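Long-range contacts in lipoprotein (PDB 7RAG), which forms a complex with the CwlD amidase, as the lipoprotein GerS, and allosterically activates it during Clostridioides difficile spore formation: residues C27-E32 against L44-K49; T51-L56 against S68-G73; H122-T127 against V140-A145. One frame throughout, in Å; residues are numbered along the deposited sequence.

Contact 1: C27-E32 against L44-K49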
ATOM      1  N   CYS A  27     -16.222  -7.912 -15.233  1.00 55.63           N
ATOM      2  CA  CYS A  27     -17.216  -7.507 -16.210  1.00 54.90           C
ATOM      3  C   CYS A  27     -16.774  -6.220 -16.868  1.00 54.94           C
ATOM      4  O   CYS A  27     -15.853  -5.539 -16.410  1.00 53.02           O
ATOM      5  CB  CYS A  27     -18.601  -7.338 -15.585  1.00 56.33           C
ATOM      6  SG  CYS A  27     -18.753  -5.963 -14.441  1.00 54.53           S
ATOM      7  N   LYS A  28     -17.432  -5.928 -17.981  1.00 54.45           N
ATOM      8  CA  LYS A  28     -17.336  -4.655 -18.670  1.00 52.93           C
ATOM      9  C   LYS A  28     -18.513  -3.796 -18.206  1.00 57.56           C
ATOM     10  O   LYS A  28     -19.650  -4.276 -18.142  1.00 59.11           O
ATOM     11  CB  LYS A  28     -17.364  -4.888 -20.184  1.00 59.60           C
ATOM     12  CG  LYS A  28     -16.654  -3.859 -21.034  1.00 63.53           C
ATOM     13  CD  LYS A  28     -16.743  -4.227 -22.522  1.00 69.71           C
ATOM     14  CE  LYS A  28     -17.940  -3.571 -23.202  1.00 71.26           C
ATOM     15  NZ  LYS A  28     -17.849  -3.691 -24.685  1.00 76.09           N
ATOM     16  N   ALA A  29     -18.238  -2.550 -17.837  1.00 51.88           N
ATOM     17  CA  ALA A  29     -19.257  -1.620 -17.365  1.00 52.88           C
ATOM     18  C   ALA A  29     -19.331  -0.446 -18.330  1.00 54.12           C
ATOM     19  O   ALA A  29     -18.356   0.304 -18.479  1.00 51.62           O
ATOM     20  CB  ALA A  29     -18.953  -1.131 -15.941  1.00 51.47           C
ATOM     21  N   GLU A  30     -20.475  -0.301 -18.993  1.00 52.75           N
ATOM     22  CA  GLU A  30     -20.755   0.869 -19.813  1.00 51.00           C
ATOM     23  C   GLU A  30     -21.518   1.869 -18.962  1.00 50.83           C
ATOM     24  O   GLU A  30     -22.648   1.593 -18.552  1.00 53.73           O
ATOM     25  CB  GLU A  30     -21.572   0.479 -21.042  1.00 51.47           C
ATOM     26  CG  GLU A  30     -20.929  -0.619 -21.836  1.00 60.00           C
ATOM     27  CD  GLU A  30     -21.727  -1.021 -23.050  1.00 69.10           C
ATOM     28  OE1 GLU A  30     -22.872  -0.518 -23.224  1.00 73.70           O
ATOM     29  OE2 GLU A  30     -21.195  -1.843 -23.829  1.00 66.88           O
ATOM     30  N   VAL A  31     -20.916   3.024 -18.695  1.00 50.16           N
ATOM     31  CA  VAL A  31     -21.471   3.982 -17.750  1.00 50.00           C
ATOM     32  C   VAL A  31     -21.885   5.231 -18.505  1.00 49.74           C
ATOM     33  O   VAL A  31     -21.083   5.809 -19.241  1.00 49.30           O
ATOM     34  CB  VAL A  31     -20.464   4.338 -16.645  1.00 49.51           C
ATOM     35  CG1 VAL A  31     -21.108   5.274 -15.660  1.00 49.43           C
ATOM     36  CG2 VAL A  31     -19.946   3.079 -15.960  1.00 49.82           C
ATOM     37  N   GLU A  32     -23.131   5.650 -18.318  1.00 50.19           N
ATOM     38  CA  GLU A  32     -23.607   6.950 -18.779  1.00 49.88           C
ATOM     39  C   GLU A  32     -23.722   7.896 -17.582  1.00 49.63           C
ATOM     40  O   GLU A  32     -24.341   7.555 -16.563  1.00 49.88           O
ATOM     41  CB  GLU A  32     -24.953   6.815 -19.493  1.00 50.41           C
ATOM     42  CG  GLU A  32     -25.425   8.129 -20.102  1.00 54.23           C
ATOM     43  CD  GLU A  32     -26.916   8.151 -20.509  1.00 62.49           C
ATOM     44  OE1 GLU A  32     -27.798   7.968 -19.628  1.00 67.73           O
ATOM     45  OE2 GLU A  32     -27.202   8.385 -21.707  1.00 59.86           O
ATOM     46  N   LEU A  44     -15.494   0.890 -18.516  1.00 53.53           N
ATOM     47  CA  LEU A  44     -14.536   0.424 -17.535  1.00 51.07           C
ATOM     48  C   LEU A  44     -14.563  -1.089 -17.547  1.00 51.79           C
ATOM     49  O   LEU A  44     -15.550  -1.699 -17.967  1.00 50.40           O
ATOM     50  CB  LEU A  44     -14.872   0.934 -16.118  1.00 51.73           C
ATOM     51  CG  LEU A  44     -14.829   2.457 -15.939  1.00 56.25           C
ATOM     52  CD1 LEU A  44     -16.162   3.111 -16.316  1.00 49.86           C
ATOM     53  CD2 LEU A  44     -14.412   2.842 -14.542  1.00 49.07           C
ATOM     54  N   ILE A  45     -13.472  -1.691 -17.088  1.00 50.61           N
ATOM     55  CA  ILE A  45     -13.492  -3.083 -16.662  1.00 50.50           C
ATOM     56  C   ILE A  45     -13.467  -3.106 -15.141  1.00 52.66           C
ATOM     57  O   ILE A  45     -12.667  -2.400 -14.514  1.00 56.30           O
ATOM     58  CB  ILE A  45     -12.331  -3.875 -17.277  1.00 55.23           C
ATOM     59  CG1 ILE A  45     -12.487  -3.835 -18.801  1.00 55.04           C
ATOM     60  CG2 ILE A  45     -12.351  -5.313 -16.769  1.00 51.50           C
ATOM     61  CD1 ILE A  45     -11.260  -4.176 -19.549  1.00 62.14           C
ATOM     62  N   HIS A  46     -14.412  -3.840 -14.555  1.00 53.98           N
ATOM     63  CA  HIS A  46     -14.487  -4.077 -13.123  1.00 52.77           C
ATOM     64  C   HIS A  46     -13.950  -5.454 -12.840  1.00 55.11           C
ATOM     65  O   HIS A  46     -14.440  -6.438 -13.410  1.00 53.89           O
ATOM     66  CB  HIS A  46     -15.918  -4.042 -12.608  1.00 52.56           C
ATOM     67  CG  HIS A  46     -16.526  -2.690 -12.616  1.00 53.74           C
ATOM     68  ND1 HIS A  46     -17.768  -2.437 -12.079  1.00 55.75           N
ATOM     69  CD2 HIS A  46     -16.068  -1.513 -13.095  1.00 50.95           C
ATOM     70  CE1 HIS A  46     -18.051  -1.159 -12.232  1.00 54.38           C
ATOM     71  NE2 HIS A  46     -17.032  -0.578 -12.838  1.00 53.99           N
ATOM     72  N   THR A  47     -12.985  -5.527 -11.931  1.00 54.73           N
ATOM     73  CA  THR A  47     -12.467  -6.791 -11.443  1.00 53.54           C
ATOM     74  C   THR A  47     -12.594  -6.857  -9.929  1.00 56.82           C
ATOM     75  O   THR A  47     -12.282  -5.897  -9.217  1.00 55.39           O
ATOM     76  CB  THR A  47     -11.030  -6.968 -11.885  1.00 57.31           C
ATOM     77  OG1 THR A  47     -11.008  -7.069 -13.311  1.00 62.74           O
ATOM     78  CG2 THR A  47     -10.439  -8.233 -11.302  1.00 64.80           C
ATOM     79  N   TYR A  48     -13.064  -7.992  -9.439  1.00 56.34           N
ATOM     80  CA  TYR A  48     -13.157  -8.257  -8.014  1.00 58.72           C
ATOM     81  C   TYR A  48     -12.452  -9.568  -7.704  1.00 62.32           C
ATOM     82  O   TYR A  48     -12.729 -10.587  -8.345  1.00 63.19           O
ATOM     83  CB  TYR A  48     -14.614  -8.332  -7.585  1.00 56.49           C
ATOM     84  CG  TYR A  48     -14.865  -8.902  -6.211  1.00 60.48           C
ATOM     85  CD1 TYR A  48     -14.674  -8.126  -5.077  1.00 59.97           C
ATOM     86  CD2 TYR A  48     -15.352 -10.194  -6.045  1.00 62.35           C
ATOM     87  CE1 TYR A  48     -14.945  -8.612  -3.816  1.00 64.97           C
ATOM     88  CE2 TYR A  48     -15.624 -10.700  -4.770  1.00 65.64           C
ATOM     89  CZ  TYR A  48     -15.417  -9.897  -3.658  1.00 65.49           C
ATOM     90  OH  TYR A  48     -15.670 -10.358  -2.387  1.00 65.11           O
ATOM     91  N   LYS A  49     -11.535  -9.538  -6.741  1.00 63.17           N
ATOM     92  CA  LYS A  49     -11.027 -10.751  -6.115  1.00 63.52           C
ATOM     93  C   LYS A  49     -11.134 -10.600  -4.602  1.00 61.46           C
ATOM     94  O   LYS A  49     -10.850  -9.535  -4.055  1.00 60.54           O
ATOM     95  CB  LYS A  49      -9.571 -11.064  -6.541  1.00 62.10           C
ATOM     96  CG  LYS A  49      -8.571  -9.926  -6.412  1.00 65.22           C
TER
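Ala29 puts its methyl group over one face of the His46 imidazole, a CH-pi contact with CB of Ala29 3.9 Å from the ring centroid and displaced toward the rim. Cys27 fills in beside it: with chi1 at 68°, SG sits between its own N and carbonyl carbon and reaches CB of His46 at 3.9 Å. Farther along the same face, Val31 CG2 meets Leu44 CD1 at 3.8 Å. All five side chains are buried, and Phe100 of the second subunit adds an edge-to-face contact with His46.

The backbones form a strongly twisted antiparallel hairpin of strands 24-33 and 40-58. Ala29 N donates almost straight to Leu44 O (2.8 Å, 179°), Leu44 N answers to Ala29 O, and Cys27 and His46 exchange a second pair of bonds. Residues of both strands also pair with the second subunit, so the sheet runs on across the interface.

The reverse face is looser and partly exposed. Lys28 and Ile45 form a non-hydrogen-bonded pair whose side chains rest on main-chain oxygens: CG2 of Ile45 lies 3.5 Å from Cys27 O and CG of Lys28 3.9 Å from Leu44 O; Lys28 NZ reaches Glu30 OE2, on its own strand, in a long salt bridge.

Contact 2: T51-L56 against S68-G73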
ATOM      1  N   THR A  51      -9.466 -11.444  -1.231  1.00 62.38           N
ATOM      2  CA  THR A  51      -8.048 -11.685  -0.989  1.00 67.10           C
ATOM      3  C   THR A  51      -7.787 -11.866   0.499  1.00 65.14           C
ATOM      4  O   THR A  51      -8.562 -11.405   1.346  1.00 65.78           O
ATOM      5  CB  THR A  51      -7.151 -10.547  -1.528  1.00 68.52           C
ATOM      6  OG1 THR A  51      -7.211  -9.422  -0.650  1.00 67.93           O
ATOM      7  CG2 THR A  51      -7.600 -10.107  -2.905  1.00 64.98           C
ATOM      8  N   ASP A  52      -6.693 -12.558   0.804  1.00 66.16           N
ATOM      9  CA  ASP A  52      -6.304 -12.827   2.180  1.00 65.86           C
ATOM     10  C   ASP A  52      -5.516 -11.660   2.762  1.00 64.49           C
ATOM     11  O   ASP A  52      -4.735 -11.009   2.068  1.00 70.97           O
ATOM     12  CB  ASP A  52      -5.472 -14.105   2.255  1.00 63.28           C
ATOM     13  CG  ASP A  52      -6.247 -15.325   1.812  1.00 69.70           C
ATOM     14  OD1 ASP A  52      -5.623 -16.390   1.663  1.00 82.49           O
ATOM     15  OD2 ASP A  52      -7.474 -15.230   1.599  1.00 71.59           O
ATOM     16  N   ASN A  53      -5.752 -11.373   4.034  1.00 64.11           N
ATOM     17  CA  ASN A  53      -4.973 -10.375   4.760  1.00 69.09           C
ATOM     18  C   ASN A  53      -4.551 -10.976   6.092  1.00 61.18           C
ATOM     19  O   ASN A  53      -5.402 -11.356   6.904  1.00 62.39           O
ATOM     20  CB  ASN A  53      -5.761  -9.076   4.966  1.00 69.62           C
ATOM     21  CG  ASN A  53      -5.041  -8.084   5.881  1.00 74.34           C
ATOM     22  OD1 ASN A  53      -5.075  -8.207   7.109  1.00 80.49           O
ATOM     23  ND2 ASN A  53      -4.400  -7.092   5.286  1.00 78.51           N
ATOM     24  N   TYR A  54      -3.242 -11.064   6.302  1.00 60.86           N
ATOM     25  CA  TYR A  54      -2.653 -11.611   7.515  1.00 61.94           C
ATOM     26  C   TYR A  54      -1.905 -10.501   8.249  1.00 63.90           C
ATOM     27  O   TYR A  54      -1.205  -9.702   7.627  1.00 70.82           O
ATOM     28  CB  TYR A  54      -1.700 -12.743   7.182  1.00 62.67           C
ATOM     29  CG  TYR A  54      -2.345 -14.049   6.776  1.00 64.27           C
ATOM     30  CD1 TYR A  54      -2.828 -14.928   7.734  1.00 66.13           C
ATOM     31  CD2 TYR A  54      -2.430 -14.429   5.441  1.00 63.98           C
ATOM     32  CE1 TYR A  54      -3.389 -16.143   7.376  1.00 67.66           C
ATOM     33  CE2 TYR A  54      -3.003 -15.639   5.074  1.00 65.48           C
ATOM     34  CZ  TYR A  54      -3.474 -16.496   6.048  1.00 67.32           C
ATOM     35  OH  TYR A  54      -4.041 -17.706   5.715  1.00 68.89           O
ATOM     36  N   LYS A  55      -2.078 -10.414   9.561  1.00 61.55           N
ATOM     37  CA  LYS A  55      -1.252  -9.534  10.377  1.00 62.52           C
ATOM     38  C   LYS A  55      -0.626 -10.352  11.495  1.00 62.08           C
ATOM     39  O   LYS A  55      -1.333 -11.080  12.194  1.00 63.70           O
ATOM     40  CB  LYS A  55      -2.066  -8.384  10.946  1.00 62.18           C
ATOM     41  CG  LYS A  55      -1.272  -7.409  11.773  1.00 69.31           C
ATOM     42  CD  LYS A  55      -1.964  -6.061  11.793  1.00 77.31           C
ATOM     43  CE  LYS A  55      -1.460  -5.190  12.939  1.00 79.01           C
ATOM     44  NZ  LYS A  55      -1.009  -3.855  12.431  1.00 88.45           N
ATOM     45  N   LEU A  56       0.699 -10.276  11.626  1.00 61.49           N
ATOM     46  CA  LEU A  56       1.420 -10.865  12.749  1.00 62.61           C
ATOM     47  C   LEU A  56       2.013  -9.723  13.556  1.00 61.52           C
ATOM     48  O   LEU A  56       2.833  -8.960  13.033  1.00 63.70           O
ATOM     49  CB  LEU A  56       2.538 -11.809  12.300  1.00 62.94           C
ATOM     50  CG  LEU A  56       2.437 -12.536  10.962  1.00 63.27           C
ATOM     51  CD1 LEU A  56       3.573 -13.548  10.874  1.00 64.88           C
ATOM     52  CD2 LEU A  56       1.087 -13.235  10.790  1.00 64.36           C
ATOM     53  N   SER A  68       5.270  -5.340  13.842  1.00 56.21           N
ATOM     54  CA  SER A  68       4.307  -6.159  13.119  1.00 54.31           C
ATOM     55  C   SER A  68       4.725  -6.331  11.666  1.00 58.74           C
ATOM     56  O   SER A  68       5.526  -5.566  11.120  1.00 53.77           O
ATOM     57  CB  SER A  68       2.885  -5.574  13.208  1.00 63.11           C
ATOM     58  OG  SER A  68       2.789  -4.276  12.626  1.00 64.52           O
ATOM     59  N   ILE A  69       4.181  -7.381  11.062  1.00 55.16           N
ATOM     60  CA  ILE A  69       4.288  -7.634   9.636  1.00 57.08           C
ATOM     61  C   ILE A  69       2.891  -7.919   9.115  1.00 61.56           C
ATOM     62  O   ILE A  69       2.173  -8.756   9.673  1.00 64.75           O
ATOM     63  CB  ILE A  69       5.222  -8.814   9.330  1.00 60.18           C
ATOM     64  CG1 ILE A  69       6.657  -8.459   9.696  1.00 60.75           C
ATOM     65  CG2 ILE A  69       5.129  -9.173   7.875  1.00 57.71           C
ATOM     66  CD1 ILE A  69       7.610  -9.652   9.679  1.00 57.75           C
ATOM     67  N   GLU A  70       2.511  -7.239   8.049  1.00 59.92           N
ATOM     68  CA  GLU A  70       1.187  -7.342   7.460  1.00 62.29           C
ATOM     69  C   GLU A  70       1.315  -7.794   6.009  1.00 62.98           C
ATOM     70  O   GLU A  70       2.069  -7.194   5.240  1.00 60.50           O
ATOM     71  CB  GLU A  70       0.501  -5.992   7.564  1.00 63.00           C
ATOM     72  CG  GLU A  70      -0.984  -6.032   7.497  1.00 78.29           C
ATOM     73  CD  GLU A  70      -1.585  -4.668   7.809  1.00 89.80           C
ATOM     74  OE1 GLU A  70      -1.114  -4.021   8.789  1.00 87.70           O
ATOM     75  OE2 GLU A  70      -2.505  -4.240   7.064  1.00 95.99           O
ATOM     76  N   TYR A  71       0.612  -8.869   5.650  1.00 61.01           N
ATOM     77  CA  TYR A  71       0.584  -9.416   4.297  1.00 60.53           C
ATOM     78  C   TYR A  71      -0.776  -9.112   3.679  1.00 75.95           C
ATOM     79  O   TYR A  71      -1.800  -9.617   4.161  1.00 76.90           O
ATOM     80  CB  TYR A  71       0.814 -10.926   4.311  1.00 59.25           C
ATOM     81  CG  TYR A  71       2.142 -11.380   4.889  1.00 66.87           C
ATOM     82  CD1 TYR A  71       3.240 -11.616   4.060  1.00 66.61           C
ATOM     83  CD2 TYR A  71       2.299 -11.585   6.263  1.00 59.91           C
ATOM     84  CE1 TYR A  71       4.451 -12.039   4.584  1.00 60.81           C
ATOM     85  CE2 TYR A  71       3.499 -12.013   6.784  1.00 60.60           C
ATOM     86  CZ  TYR A  71       4.569 -12.237   5.943  1.00 59.99           C
ATOM     87  OH  TYR A  71       5.762 -12.649   6.462  1.00 61.99           O
ATOM     88  N   GLN A  72      -0.793  -8.314   2.604  1.00 77.25           N
ATOM     89  CA  GLN A  72      -2.047  -7.835   2.029  1.00 81.66           C
ATOM     90  C   GLN A  72      -2.311  -8.409   0.643  1.00 88.16           C
ATOM     91  O   GLN A  72      -3.363  -8.997   0.382  1.00 89.38           O
ATOM     92  CB  GLN A  72      -2.044  -6.300   1.945  1.00 84.54           C
ATOM     93  CG  GLN A  72      -1.578  -5.592   3.199  1.00 88.09           C
ATOM     94  CD  GLN A  72      -2.626  -4.627   3.733  1.00 99.33           C
ATOM     95  OE1 GLN A  72      -3.739  -4.555   3.209  1.00104.69           O
ATOM     96  NE2 GLN A  72      -2.275  -3.882   4.782  1.00 94.90           N
ATOM     97  N   GLY A  73      -1.396  -8.187  -0.273  1.00 89.27           N
ATOM     98  CA  GLY A  73      -1.547  -8.618  -1.638  1.00 94.22           C
ATOM     99  C   GLY A  73      -0.170  -8.914  -2.167  1.00 95.39           C
ATOM    100  O   GLY A  73       0.571  -9.735  -1.623  1.00 99.34           O
TER
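Ser68 comes up against the carbonyl of Leu56, its CA making a C-H...O contact with Leu56 O at 3.2 Å. The next residue, Ile69, is locked to Leu56 as a hydrogen-bonded pair: Ile69 N donates to Leu56 O and Leu56 N to Ile69 O, both at 2.9 Å. This is the antiparallel hairpin of strands 40-58 and 68-71. The side chain of Ile69 also packs on Ser59 of the amidase.

Glu70 turns to the other face, opposite Lys55. Its CG, anti to the backbone N (chi1 -158°), lies over Tyr54 O at 3.7 Å, and beyond it OE1 of Glu70 makes a long salt bridge to Lys55 NZ (3.6 Å). Lys79 is a second, weak partner of the same oxygen.

Tyr71 returns to the face of Ile69 and trades two backbone bonds with Tyr54, the shorter being Tyr71 N to Tyr54 O at 2.8 Å. Leu56 CG approaches the edge of the Tyr71 ring at CE2, 4.3 Å away. The Tyr54 ring meets Phe100 of its own chain edge-to-face and Tyr48 of the second subunit.

At Gln72 the strand has ended. Its side chain runs beside that of Asn53, though the amide stands too close to the Glu70 carboxylate for its placing to be trusted. Asp52 O and Gln72 O, two acceptors, face each other at 3.0 Å.

The backbone ladder therefore carries the pairing, through Tyr54-Tyr71 and Leu56-Ile69. The long, shared salt bridge probably adds little, and the meeting carbonyls at Asp52 and Gln72 are consistent with the strands parting there.

Contact 3: H122-T127 against V140-A145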
ATOM      1  N   HIS A 122      -5.498 -36.126  17.669  1.00 82.83           N
ATOM      2  CA  HIS A 122      -5.017 -35.113  16.742  1.00 78.70           C
ATOM      3  C   HIS A 122      -5.005 -35.627  15.315  1.00 74.46           C
ATOM      4  O   HIS A 122      -4.634 -36.775  15.053  1.00 78.89           O
ATOM      5  CB  HIS A 122      -3.617 -34.643  17.101  1.00 78.92           C
ATOM      6  CG  HIS A 122      -3.562 -33.851  18.363  1.00 82.78           C
ATOM      7  ND1 HIS A 122      -3.334 -34.430  19.593  1.00 86.31           N
ATOM      8  CD2 HIS A 122      -3.724 -32.527  18.589  1.00 79.67           C
ATOM      9  CE1 HIS A 122      -3.344 -33.493  20.523  1.00 88.50           C
ATOM     10  NE2 HIS A 122      -3.582 -32.331  19.941  1.00 88.57           N
ATOM     11  N   LEU A 123      -5.413 -34.754  14.404  1.00 71.13           N
ATOM     12  CA  LEU A 123      -5.185 -34.919  12.977  1.00 73.14           C
ATOM     13  C   LEU A 123      -3.788 -34.375  12.695  1.00 68.89           C
ATOM     14  O   LEU A 123      -3.529 -33.193  12.913  1.00 65.73           O
ATOM     15  CB  LEU A 123      -6.276 -34.175  12.204  1.00 74.70           C
ATOM     16  CG  LEU A 123      -6.352 -33.949  10.684  1.00 76.13           C
ATOM     17  CD1 LEU A 123      -7.051 -35.059   9.969  1.00 76.06           C
ATOM     18  CD2 LEU A 123      -7.058 -32.624  10.366  1.00 70.69           C
ATOM     19  N   VAL A 124      -2.869 -35.243  12.280  1.00 68.48           N
ATOM     20  CA  VAL A 124      -1.490 -34.869  11.981  1.00 65.55           C
ATOM     21  C   VAL A 124      -1.347 -34.779  10.472  1.00 71.52           C
ATOM     22  O   VAL A 124      -1.647 -35.746   9.757  1.00 73.34           O
ATOM     23  CB  VAL A 124      -0.488 -35.878  12.562  1.00 71.28           C
ATOM     24  CG1 VAL A 124       0.930 -35.348  12.436  1.00 68.24           C
ATOM     25  CG2 VAL A 124      -0.813 -36.178  14.006  1.00 73.63           C
ATOM     26  N   LEU A 125      -0.889 -33.621   9.989  1.00 67.36           N
ATOM     27  CA  LEU A 125      -0.743 -33.345   8.565  1.00 65.50           C
ATOM     28  C   LEU A 125       0.708 -32.995   8.287  1.00 73.06           C
ATOM     29  O   LEU A 125       1.239 -32.052   8.880  1.00 71.51           O
ATOM     30  CB  LEU A 125      -1.645 -32.191   8.146  1.00 68.09           C
ATOM     31  CG  LEU A 125      -3.093 -32.275   8.607  1.00 71.55           C
ATOM     32  CD1 LEU A 125      -3.870 -31.098   8.040  1.00 74.51           C
ATOM     33  CD2 LEU A 125      -3.708 -33.586   8.166  1.00 73.57           C
ATOM     34  N   GLU A 126       1.346 -33.740   7.386  1.00 73.73           N
ATOM     35  CA  GLU A 126       2.761 -33.565   7.082  1.00 73.37           C
ATOM     36  C   GLU A 126       2.953 -33.265   5.605  1.00 71.03           C
ATOM     37  O   GLU A 126       2.466 -34.007   4.753  1.00 74.46           O
ATOM     38  CB  GLU A 126       3.568 -34.812   7.423  1.00 75.62           C
ATOM     39  CG  GLU A 126       3.199 -35.488   8.707  1.00 79.63           C
ATOM     40  CD  GLU A 126       4.079 -36.689   8.941  1.00 85.90           C
ATOM     41  OE1 GLU A 126       4.945 -36.946   8.065  1.00 83.34           O
ATOM     42  OE2 GLU A 126       3.911 -37.360   9.986  1.00 91.94           O
ATOM     43  N   THR A 127       3.693 -32.209   5.303  1.00 73.70           N
ATOM     44  CA  THR A 127       4.066 -31.917   3.932  1.00 72.17           C
ATOM     45  C   THR A 127       5.561 -31.645   3.903  1.00 73.57           C
ATOM     46  O   THR A 127       6.144 -31.276   4.920  1.00 69.26           O
ATOM     47  CB  THR A 127       3.262 -30.716   3.359  1.00 75.68           C
ATOM     48  OG1 THR A 127       3.564 -29.527   4.092  1.00 76.21           O
ATOM     49  CG2 THR A 127       1.752 -30.966   3.454  1.00 76.67           C
ATOM     50  N   VAL A 140       4.830 -29.886   9.776  1.00 64.87           N
ATOM     51  CA  VAL A 140       3.870 -30.766  10.435  1.00 64.97           C
ATOM     52  C   VAL A 140       2.899 -29.935  11.259  1.00 62.67           C
ATOM     53  O   VAL A 140       3.317 -29.177  12.142  1.00 60.63           O
ATOM     54  CB  VAL A 140       4.556 -31.815  11.324  1.00 64.15           C
ATOM     55  CG1 VAL A 140       3.511 -32.804  11.839  1.00 63.35           C
ATOM     56  CG2 VAL A 140       5.632 -32.527  10.547  1.00 62.79           C
ATOM     57  N   LEU A 141       1.607 -30.124  11.004  1.00 62.13           N
ATOM     58  CA  LEU A 141       0.539 -29.426  11.701  1.00 62.10           C
ATOM     59  C   LEU A 141      -0.279 -30.420  12.511  1.00 63.95           C
ATOM     60  O   LEU A 141      -0.722 -31.444  11.981  1.00 63.44           O
ATOM     61  CB  LEU A 141      -0.365 -28.695  10.716  1.00 59.03           C
ATOM     62  CG  LEU A 141      -1.527 -27.897  11.303  1.00 61.29           C
ATOM     63  CD1 LEU A 141      -1.086 -26.604  11.980  1.00 55.41           C
ATOM     64  CD2 LEU A 141      -2.550 -27.627  10.203  1.00 64.58           C
ATOM     65  N   TYR A 142      -0.477 -30.112  13.788  1.00 60.42           N
ATOM     66  CA  TYR A 142      -1.348 -30.879  14.669  1.00 58.63           C
ATOM     67  C   TYR A 142      -2.659 -30.127  14.804  1.00 60.41           C
ATOM     68  O   TYR A 142      -2.671 -28.971  15.244  1.00 63.28           O
ATOM     69  CB  TYR A 142      -0.708 -31.085  16.042  1.00 59.04           C
ATOM     70  CG  TYR A 142       0.577 -31.865  15.962  1.00 66.01           C
ATOM     71  CD1 TYR A 142       0.601 -33.235  16.214  1.00 62.46           C
ATOM     72  CD2 TYR A 142       1.770 -31.240  15.600  1.00 62.42           C
ATOM     73  CE1 TYR A 142       1.769 -33.949  16.121  1.00 60.82           C
ATOM     74  CE2 TYR A 142       2.941 -31.954  15.508  1.00 60.90           C
ATOM     75  CZ  TYR A 142       2.935 -33.303  15.768  1.00 64.43           C
ATOM     76  OH  TYR A 142       4.112 -34.010  15.665  1.00 76.65           O
ATOM     77  N   VAL A 143      -3.755 -30.778  14.433  1.00 64.66           N
ATOM     78  CA  VAL A 143      -5.094 -30.213  14.515  1.00 63.18           C
ATOM     79  C   VAL A 143      -5.868 -30.970  15.587  1.00 63.98           C
ATOM     80  O   VAL A 143      -5.785 -32.199  15.675  1.00 66.92           O
ATOM     81  CB  VAL A 143      -5.814 -30.289  13.152  1.00 62.59           C
ATOM     82  CG1 VAL A 143      -7.164 -29.584  13.223  1.00 61.77           C
ATOM     83  CG2 VAL A 143      -4.947 -29.693  12.060  1.00 60.26           C
ATOM     84  N   ASN A 144      -6.606 -30.240  16.410  1.00 60.07           N
ATOM     85  CA  ASN A 144      -7.465 -30.882  17.390  1.00 63.21           C
ATOM     86  C   ASN A 144      -8.590 -31.604  16.659  1.00 62.40           C
ATOM     87  O   ASN A 144      -9.343 -30.987  15.904  1.00 62.58           O
ATOM     88  CB  ASN A 144      -8.012 -29.841  18.360  1.00 60.80           C
ATOM     89  CG  ASN A 144      -8.862 -30.445  19.436  1.00 61.97           C
ATOM     90  OD1 ASN A 144      -9.967 -30.916  19.190  1.00 63.04           O
ATOM     91  ND2 ASN A 144      -8.361 -30.417  20.647  1.00 61.92           N
ATOM     92  N   ALA A 145      -8.715 -32.908  16.880  1.00 63.55           N
ATOM     93  CA  ALA A 145      -9.646 -33.685  16.077  1.00 64.95           C
ATOM     94  C   ALA A 145     -11.091 -33.358  16.380  1.00 66.21           C
ATOM     95  O   ALA A 145     -11.961 -33.722  15.585  1.00 68.13           O
ATOM     96  CB  ALA A 145      -9.411 -35.178  16.279  1.00 67.84           C
TER
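Val143 O is approached by two groups from the facing strand: Leu123 N donates a hydrogen bond at 2.9 Å, bent to 146°, and His122 CA adds a C-H...O contact at 3.2 Å. They belong to the antiparallel hairpin of strands 122-128 and 138-144, in the middle of the sheet that also holds strands 115-119 and 150-156. Val143 N returns a bond to Leu123 O, and Leu125 and Leu141 make the second such pair.

On the face of the leucines, Leu123 lies alongside Val143, its CD2 3.8 Å from Val143 CB; farther along, Leu125 CD1 meets Leu141 CD2 at 4.3 Å. The N-terminal helix of the second subunit covers this apolar layer, with Tyr12 on Leu125 and Phe15 on both Leu141 and Val143.

Val124 spreads its two methyls over the reverse face. CG1, anti to the backbone N (chi1 -171°), crosses to Val140 CG1 at 3.7 Å, while CG2 meets the Tyr142 ring obliquely. Lys152 makes a cation-pi contact with that ring. At the end of the ladder Glu151 hydrogen-bonds His122 NE2 through OE1 and Asn144 ND2 through OE2, and CD2 of His122 lies 3.6 Å from Val143 O.

Overall arrangement
From the N terminus the chain runs through helix 8-21 into strand 24-33, and contact 1 closes the first hairpin over 11 intervening residues. Strand 40-58 then carries on into contact 2, which closes a second loop of 11 residues with strand 68-71. Both therefore share one long strand and one five-stranded sheet, though their centres are about 27 Å apart. Contact 3 closes its own hairpin, across 12 residues, in the second five-stranded sheet, with its centre about 43 Å from that of contact 1. The three loops follow in series and neither nest nor cross. All three contacts touch the second subunit, which meets both sheets.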